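Local atomic coordinates of 2-Keto-3-deoxy-(6-phospho-)gluconate aldolase (Thermoproteus tenax, PDB entry 2R91), a protein that is an aldolase of the dihydrodipicolinate synthetase family, built as a TIM barrel and assembled from four chains. Residues A[9-13]-A[14-18]; A[237-240]-A[241-245]; A[108-111]-A[112-116]. One frame throughout, in Å; residues are numbered along the deposited sequence.

Interaction 1: residues A[9-13]-A[14-18]; sequences TTFRG and GRLDP
Thr10 and Asp17 clamp the open end of a short beta hairpin, in which strands 11-12 and 15-16 are joined by a type I' turn running from Arg12 to Arg15. The amide N of Asp17 meets Thr10 O at 2.8 Å on a nearly straight path (169° at the hydrogen), and the hydroxyl answers in the other direction, Thr10 OG1 donating to Asp17 O at 3.0 Å from a position tilted out of the carbonyl plane. Nearer the turn, Arg12 and Arg15 form the antiparallel hydrogen-bonded pair: Arg12 N to Arg15 O is 2.8 Å, while Arg15 N reaches Arg12 O at 3.2 Å from above the carbonyl plane. Gly13 and Gly14 fill the turn's two central positions, both with positive phi.

Asp17 CG lies anti to the backbone N (chi1 -175°), which carries the carboxylate alongside the Arg12 chain. With the guanidinium and carboxylate planes 85° apart, Arg12 NH1 to Asp17 OD2, at 3.6 Å, is a salt bridge of charge alone; Arg12 NH2 forms a salt bridge with Glu254, and Asp17 OD1 caps the following helix at the amide of Leu20. Phe11 and Leu16, a non-hydrogen-bonded pair, pack apart from these charges. Leu16 CD2 makes a CH-pi contact over one face of the Phe11 ring, 3.7 Å from its centroid, and presses on Thr9 CG2 at a tight 3.3 Å.

Interaction 2: residues A[237-240]-A[241-245]; sequences IGYA and AAVYE
Val243 packs against the ring of Tyr239, one turn earlier, at the start of helix 239-251. Gly238, which departs from helical angles with positive phi (112°) after helix 217-237, is the N-cap of this helix.

The backbone bonds are those of a starting alpha helix. Ala242 N donates to Gly238 O, and Val243 N to Tyr239 O, both at 3.0 Å; the second is the more bent, 141° at the hydrogen.

Apolar contacts lie on separate sides of the turn. Val243 CG2 sits over one face of the Tyr239 ring, 3.4 Å from Tyr239 CE2, and the two side chains cross at a slant. The ring comes from a CG placed opposite the backbone N (chi1 -172°), and its hydroxyl is hydrogen-bonded to Tyr200 and Ser196. Elsewhere Ala242 CB touches Ile237 CG1 at 4.1 Å, beside Leu273 of helix 267-276, while Ala241 packs on Gln109 of the second subunit.

Aromatic edge and carbonyl supply the last kind of contact. Tyr244, whose hydroxyl bonds to Thr9 O, turns its ring edge to the preceding turn, where Ala240 O lies in the ring plane, 3.5 Å from Tyr244 CD2.

Interaction 3: residues A[108-111]-A[112-116]; sequences RQIA and KYFRD
Ile110 and Phe114 lie side by side and point the same way on helix 107-120, the helix of a beta-alpha-beta unit between barrel strands 93-96 and 125-129. Their contact is methyl to ring edge: Ile110 CG2 lies in the plane of the Phe114 ring, 4.0 Å from Phe114 CE2. The same edge also meets the backbone, with Ile110 O 3.4 Å from Phe114 CD2. Over the centre of one ring face stands Tyr113 CD2, so this aromatic neighbour approaches Phe114 from above while the isoleucine meets it at the rim. Tyr113 has its CG trans to the backbone N (chi1 179°), and its hydroxyl bonds to Ser96 on strand 93-96.

Ala111 and Arg115 make a different pairing. With CG beside the backbone N (chi1 -73°), the arginine chain runs, extended from CG to NE, back toward the start of the helix. Ala111 CB lies over one guanidinium face, toward its rim, 3.9 Å from Arg115 NH1. Arg115 NE is hydrogen-bonded to Leu146 O at the end of helix 140-146, a bond that would limit the group's rotation.

Arg108 NH1 comes 4.2 Å from Lys112 CD, touching the aliphatic part of the lysine, while Arg108 NH1 and Lys112 NZ stay 6.1 Å apart. Both residues meet the second subunit: Arg108 NE forms a salt bridge with its Glu269, and Lys112 makes a cation-pi contact with its Tyr263, whose carbonyl accepts a bond from Gln109 NE2. Lys112 NZ also forms a salt bridge to Asp116 OD2, 3.4 Å away, in which the hydrogen bond is weak.

Beneath these side chains runs regular i to i+4 bonding. Phe114 N to Ile110 O is the straightest of the four bonds across the contact (171°), and Arg115 N to Ala111 O, at 2.9 Å, the shortest.

Along the chain the order is interaction 1, interaction 3, interaction 2, all in one TIM-barrel chain. Interaction 1 is a hairpin following the first barrel strand, 2-6; interaction 3 lies on helix 107-120, between the fourth and fifth strands; interaction 2 opens helix 239-251, after the eighth. Interactions 1 and 2 have centres about 16 Å apart and touch, Tyr244 OH lying 2.6 Å from Thr9 O in a probable hydrogen bond that joins the hairpin after the first strand to a helix that follows the eighth. Interaction 3 is remote, its centre about 33 Å from each of the others. It and interaction 2 occupy opposite sides of the chain's centre, yet both touch the second subunit.

Interaction 1: residues A[9-13]-A[14-18]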
loop_
_atom_site.group_PDB
_atom_site.type_symbol
_atom_site.label_atom_id
_atom_site.label_comp_id
_atom_site.label_asym_id
_atom_site.label_seq_id
_atom_site.Cartn_x
_atom_site.Cartn_y
_atom_site.Cartn_z
ATOM N N THR A 9 26.801 -12.328 -5.728
ATOM C CA THR A 9 27.745 -12.961 -4.848
ATOM C C THR A 9 27.733 -14.468 -5.183
ATOM O O THR A 9 26.722 -15.140 -5.022
ATOM C CB THR A 9 27.330 -12.704 -3.397
ATOM O OG1 THR A 9 27.327 -11.292 -3.135
ATOM C CG2 THR A 9 28.268 -13.426 -2.437
ATOM N N THR A 10 28.864 -14.980 -5.658
ATOM C CA THR A 10 28.934 -16.313 -6.259
ATOM C C THR A 10 29.319 -17.375 -5.214
ATOM O O THR A 10 30.517 -17.547 -4.946
ATOM C CB THR A 10 29.974 -16.349 -7.401
ATOM O OG1 THR A 10 31.224 -15.849 -6.906
ATOM C CG2 THR A 10 29.575 -15.447 -8.619
ATOM N N PHE A 11 28.333 -18.080 -4.638
ATOM C CA PHE A 11 28.589 -19.206 -3.738
ATOM C C PHE A 11 28.851 -20.493 -4.547
ATOM O O PHE A 11 28.301 -20.690 -5.649
ATOM C CB PHE A 11 27.401 -19.478 -2.793
ATOM C CG PHE A 11 27.188 -18.424 -1.755
ATOM C CD1 PHE A 11 27.772 -18.547 -0.487
ATOM C CD2 PHE A 11 26.406 -17.316 -2.020
ATOM C CE1 PHE A 11 27.581 -17.556 0.477
ATOM C CE2 PHE A 11 26.182 -16.339 -1.050
ATOM C CZ PHE A 11 26.794 -16.458 0.200
ATOM N N ARG A 12 29.705 -21.357 -4.001
ATOM C CA ARG A 12 29.833 -22.729 -4.477
ATOM C C ARG A 12 30.250 -23.590 -3.298
ATOM O O ARG A 12 31.130 -23.198 -2.525
ATOM C CB ARG A 12 30.859 -22.845 -5.608
ATOM C CG ARG A 12 31.264 -24.280 -5.907
ATOM C CD ARG A 12 32.363 -24.337 -6.964
ATOM N NE ARG A 12 31.774 -24.084 -8.273
ATOM C CZ ARG A 12 32.463 -23.893 -9.397
ATOM N NH1 ARG A 12 33.804 -23.917 -9.395
ATOM N NH2 ARG A 12 31.795 -23.662 -10.535
ATOM N N GLY A 13 29.615 -24.749 -3.154
ATOM C CA GLY A 13 29.895 -25.640 -2.021
ATOM C C GLY A 13 29.620 -25.001 -0.668
ATOM O O GLY A 13 30.271 -25.337 0.335
ATOM N N GLY A 14 28.679 -24.059 -0.631
ATOM C CA GLY A 14 28.291 -23.410 0.625
ATOM C C GLY A 14 29.079 -22.169 0.996
ATOM O O GLY A 14 28.689 -21.417 1.902
ATOM N N ARG A 15 30.179 -21.924 0.301
ATOM C CA ARG A 15 31.006 -20.766 0.605
ATOM C C ARG A 15 31.146 -19.867 -0.612
ATOM O O ARG A 15 30.859 -20.291 -1.730
ATOM C CB ARG A 15 32.399 -21.230 1.074
ATOM C CG ARG A 15 33.119 -22.138 0.081
ATOM C CD ARG A 15 34.488 -22.621 0.607
ATOM N NE ARG A 15 34.401 -23.222 1.948
ATOM C CZ ARG A 15 35.442 -23.699 2.642
ATOM N NH1 ARG A 15 36.678 -23.673 2.131
ATOM N NH2 ARG A 15 35.246 -24.210 3.857
ATOM N N LEU A 16 31.596 -18.634 -0.403
ATOM C CA LEU A 16 31.972 -17.751 -1.503
ATOM C C LEU A 16 33.099 -18.316 -2.331
ATOM O O LEU A 16 34.141 -18.743 -1.790
ATOM C CB LEU A 16 32.410 -16.380 -0.995
ATOM C CG LEU A 16 31.449 -15.725 -0.008
ATOM C CD1 LEU A 16 32.012 -14.423 0.507
ATOM C CD2 LEU A 16 30.098 -15.465 -0.673
ATOM N N ASP A 17 32.928 -18.285 -3.648
ATOM C CA ASP A 17 33.957 -18.738 -4.548
ATOM C C ASP A 17 34.535 -17.527 -5.272
ATOM O O ASP A 17 33.884 -16.962 -6.156
ATOM C CB ASP A 17 33.371 -19.765 -5.512
ATOM C CG ASP A 17 34.405 -20.378 -6.420
ATOM O OD1 ASP A 17 35.321 -19.678 -6.870
ATOM O OD2 ASP A 17 34.270 -21.577 -6.722
ATOM N N PRO A 18 35.756 -17.100 -4.885
ATOM C CA PRO A 18 36.316 -15.878 -5.442
ATOM C C PRO A 18 36.839 -16.083 -6.855
ATOM O O PRO A 18 37.017 -15.119 -7.580
ATOM C CB PRO A 18 37.454 -15.535 -4.462
ATOM C CG PRO A 18 37.850 -16.842 -3.863
ATOM C CD PRO A 18 36.661 -17.744 -3.908
#

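Interaction 2: residues A[237-240]-A[241-245]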
loop_
_atom_site.group_PDB
_atom_site.type_symbol
_atom_site.label_atom_id
_atom_site.label_comp_id
_atom_site.label_asym_id
_atom_site.label_seq_id
_atom_site.Cartn_x
_atom_site.Cartn_y
_atom_site.Cartn_z
ATOM N N ILE A 237 10.066 -17.148 -11.907
ATOM C CA ILE A 237 10.612 -18.264 -11.097
ATOM C C ILE A 237 11.424 -17.892 -9.861
ATOM O O ILE A 237 12.011 -18.773 -9.224
ATOM C CB ILE A 237 11.511 -19.212 -11.902
ATOM C CG1 ILE A 237 12.553 -18.398 -12.674
ATOM C CG2 ILE A 237 10.697 -20.183 -12.768
ATOM C CD1 ILE A 237 13.498 -19.248 -13.368
ATOM N N GLY A 238 11.499 -16.608 -9.528
ATOM C CA GLY A 238 12.313 -16.189 -8.389
ATOM C C GLY A 238 13.490 -15.399 -8.939
ATOM O O GLY A 238 14.539 -15.966 -9.259
ATOM N N TYR A 239 13.317 -14.085 -9.042
ATOM C CA TYR A 239 14.260 -13.254 -9.782
ATOM C C TYR A 239 15.689 -13.381 -9.248
ATOM O O TYR A 239 16.627 -13.549 -10.017
ATOM C CB TYR A 239 13.841 -11.782 -9.767
ATOM C CG TYR A 239 14.734 -11.002 -10.695
ATOM C CD1 TYR A 239 14.622 -11.170 -12.065
ATOM C CD2 TYR A 239 15.736 -10.146 -10.200
ATOM C CE1 TYR A 239 15.455 -10.508 -12.948
ATOM C CE2 TYR A 239 16.574 -9.459 -11.074
ATOM C CZ TYR A 239 16.421 -9.652 -12.452
ATOM O OH TYR A 239 17.233 -9.015 -13.338
ATOM N N ALA A 240 15.843 -13.297 -7.930
ATOM C CA ALA A 240 17.203 -13.213 -7.312
ATOM C C ALA A 240 18.028 -14.454 -7.630
ATOM O O ALA A 240 19.201 -14.357 -8.021
ATOM C CB ALA A 240 17.082 -12.990 -5.783
ATOM N N ALA A 241 17.398 -15.627 -7.554
ATOM C CA ALA A 241 18.051 -16.875 -8.010
ATOM C C ALA A 241 18.238 -16.963 -9.528
ATOM O O ALA A 241 19.248 -17.493 -10.032
ATOM C CB ALA A 241 17.294 -18.097 -7.493
ATOM N N ALA A 242 17.264 -16.453 -10.280
ATOM C CA ALA A 242 17.320 -16.518 -11.736
ATOM C C ALA A 242 18.472 -15.701 -12.345
ATOM O O ALA A 242 19.007 -16.065 -13.395
ATOM C CB ALA A 242 15.915 -16.083 -12.366
ATOM N N VAL A 243 18.878 -14.619 -11.670
ATOM C CA VAL A 243 19.950 -13.758 -12.180
ATOM C C VAL A 243 21.194 -14.605 -12.504
ATOM O O VAL A 243 21.856 -14.392 -13.536
ATOM C CB VAL A 243 20.293 -12.603 -11.161
ATOM C CG1 VAL A 243 21.601 -11.865 -11.553
ATOM C CG2 VAL A 243 19.164 -11.603 -11.034
ATOM N N TYR A 244 21.488 -15.578 -11.636
ATOM C CA TYR A 244 22.666 -16.445 -11.793
ATOM C C TYR A 244 22.549 -17.306 -13.043
ATOM O O TYR A 244 23.521 -17.454 -13.810
ATOM C CB TYR A 244 22.763 -17.409 -10.606
ATOM C CG TYR A 244 23.130 -16.784 -9.290
ATOM C CD1 TYR A 244 24.457 -16.876 -8.792
ATOM C CD2 TYR A 244 22.156 -16.134 -8.502
ATOM C CE1 TYR A 244 24.791 -16.301 -7.547
ATOM C CE2 TYR A 244 22.481 -15.553 -7.269
ATOM C CZ TYR A 244 23.815 -15.671 -6.789
ATOM O OH TYR A 244 24.134 -15.112 -5.550
ATOM N N GLU A 245 21.356 -17.873 -13.261
ATOM C CA GLU A 245 21.149 -18.684 -14.466
ATOM C C GLU A 245 21.181 -17.825 -15.734
ATOM O O GLU A 245 21.708 -18.264 -16.771
ATOM C CB GLU A 245 19.862 -19.537 -14.359
ATOM C CG GLU A 245 19.564 -20.434 -15.578
ATOM C CD GLU A 245 20.620 -21.530 -15.770
ATOM O OE1 GLU A 245 21.367 -21.811 -14.822
ATOM O OE2 GLU A 245 20.706 -22.088 -16.877
#

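Interaction 3: residues A[108-111]-A[112-116]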
loop_
_atom_site.group_PDB
_atom_site.type_symbol
_atom_site.label_atom_id
_atom_site.label_comp_id
_atom_site.label_asym_id
_atom_site.label_seq_id
_atom_site.Cartn_x
_atom_site.Cartn_y
_atom_site.Cartn_z
ATOM N N ARG A 108 15.145 10.268 14.100
ATOM C CA ARG A 108 16.432 10.463 14.791
ATOM C C ARG A 108 17.328 9.224 14.636
ATOM O O ARG A 108 18.513 9.347 14.392
ATOM C CB ARG A 108 16.265 10.812 16.293
ATOM C CG ARG A 108 17.617 11.162 16.963
ATOM C CD ARG A 108 17.511 11.369 18.494
ATOM N NE ARG A 108 17.244 10.081 19.130
ATOM C CZ ARG A 108 18.175 9.194 19.444
ATOM N NH1 ARG A 108 19.446 9.472 19.224
ATOM N NH2 ARG A 108 17.820 8.014 19.965
ATOM N N GLN A 109 16.742 8.032 14.756
ATOM C CA GLN A 109 17.541 6.806 14.621
ATOM C C GLN A 109 18.141 6.639 13.228
ATOM O O GLN A 109 19.326 6.301 13.081
ATOM C CB GLN A 109 16.722 5.580 15.025
ATOM C CG GLN A 109 16.440 5.518 16.548
ATOM C CD GLN A 109 15.419 4.450 16.885
ATOM O OE1 GLN A 109 14.441 4.270 16.152
ATOM N NE2 GLN A 109 15.611 3.757 18.025
ATOM N N ILE A 110 17.322 6.870 12.202
ATOM C CA ILE A 110 17.807 6.786 10.816
ATOM C C ILE A 110 18.938 7.795 10.570
ATOM O O ILE A 110 19.933 7.482 9.929
ATOM C CB ILE A 110 16.672 7.063 9.772
ATOM C CG1 ILE A 110 15.453 6.161 9.986
ATOM C CG2 ILE A 110 17.210 6.925 8.344
ATOM C CD1 ILE A 110 15.837 4.747 10.122
ATOM N N ALA A 111 18.761 9.015 11.047
ATOM C CA ALA A 111 19.754 10.076 10.818
ATOM C C ALA A 111 21.066 9.772 11.502
ATOM O O ALA A 111 22.111 9.988 10.924
ATOM C CB ALA A 111 19.221 11.443 11.310
ATOM N N LYS A 112 21.005 9.312 12.751
ATOM C CA LYS A 112 22.212 8.965 13.501
ATOM C C LYS A 112 22.985 7.881 12.776
ATOM O O LYS A 112 24.206 7.980 12.645
ATOM C CB LYS A 112 21.873 8.487 14.938
ATOM C CG LYS A 112 23.125 8.106 15.752
ATOM C CD LYS A 112 22.815 7.919 17.233
ATOM C CE LYS A 112 24.046 7.435 18.033
ATOM N NZ LYS A 112 25.239 8.306 17.838
ATOM N N TYR A 113 22.279 6.848 12.314
ATOM C CA TYR A 113 22.899 5.784 11.513
ATOM C C TYR A 113 23.748 6.317 10.358
ATOM O O TYR A 113 24.934 5.984 10.226
ATOM C CB TYR A 113 21.832 4.831 10.944
ATOM C CG TYR A 113 22.449 3.736 10.077
ATOM C CD1 TYR A 113 23.145 2.659 10.670
ATOM C CD2 TYR A 113 22.371 3.790 8.669
ATOM C CE1 TYR A 113 23.730 1.652 9.898
ATOM C CE2 TYR A 113 22.927 2.809 7.897
ATOM C CZ TYR A 113 23.617 1.733 8.507
ATOM O OH TYR A 113 24.177 0.743 7.731
ATOM N N PHE A 114 23.129 7.117 9.490
ATOM C CA PHE A 114 23.863 7.675 8.345
ATOM C C PHE A 114 24.940 8.651 8.766
ATOM O O PHE A 114 26.016 8.616 8.227
ATOM C CB PHE A 114 22.909 8.310 7.294
ATOM C CG PHE A 114 22.194 7.274 6.440
ATOM C CD1 PHE A 114 22.851 6.652 5.398
ATOM C CD2 PHE A 114 20.871 6.947 6.684
ATOM C CE1 PHE A 114 22.226 5.683 4.605
ATOM C CE2 PHE A 114 20.232 5.981 5.910
ATOM C CZ PHE A 114 20.920 5.349 4.852
ATOM N N ARG A 115 24.679 9.490 9.755
ATOM C CA ARG A 115 25.728 10.443 10.163
ATOM C C ARG A 115 26.954 9.743 10.768
ATOM O O ARG A 115 28.094 10.108 10.487
ATOM C CB ARG A 115 25.149 11.493 11.098
ATOM C CG ARG A 115 24.268 12.458 10.311
ATOM C CD ARG A 115 23.404 13.281 11.203
ATOM N NE ARG A 115 22.589 14.231 10.448
ATOM C CZ ARG A 115 21.553 14.892 10.958
ATOM N NH1 ARG A 115 21.193 14.680 12.226
ATOM N NH2 ARG A 115 20.871 15.764 10.211
ATOM N N ASP A 116 26.720 8.699 11.550
ATOM C CA ASP A 116 27.821 7.890 12.048
ATOM C C ASP A 116 28.647 7.251 10.933
ATOM O O ASP A 116 29.874 7.144 11.012
ATOM C CB ASP A 116 27.291 6.806 12.967
ATOM C CG ASP A 116 26.964 7.330 14.340
ATOM O OD1 ASP A 116 27.131 8.552 14.572
ATOM O OD2 ASP A 116 26.522 6.526 15.176
#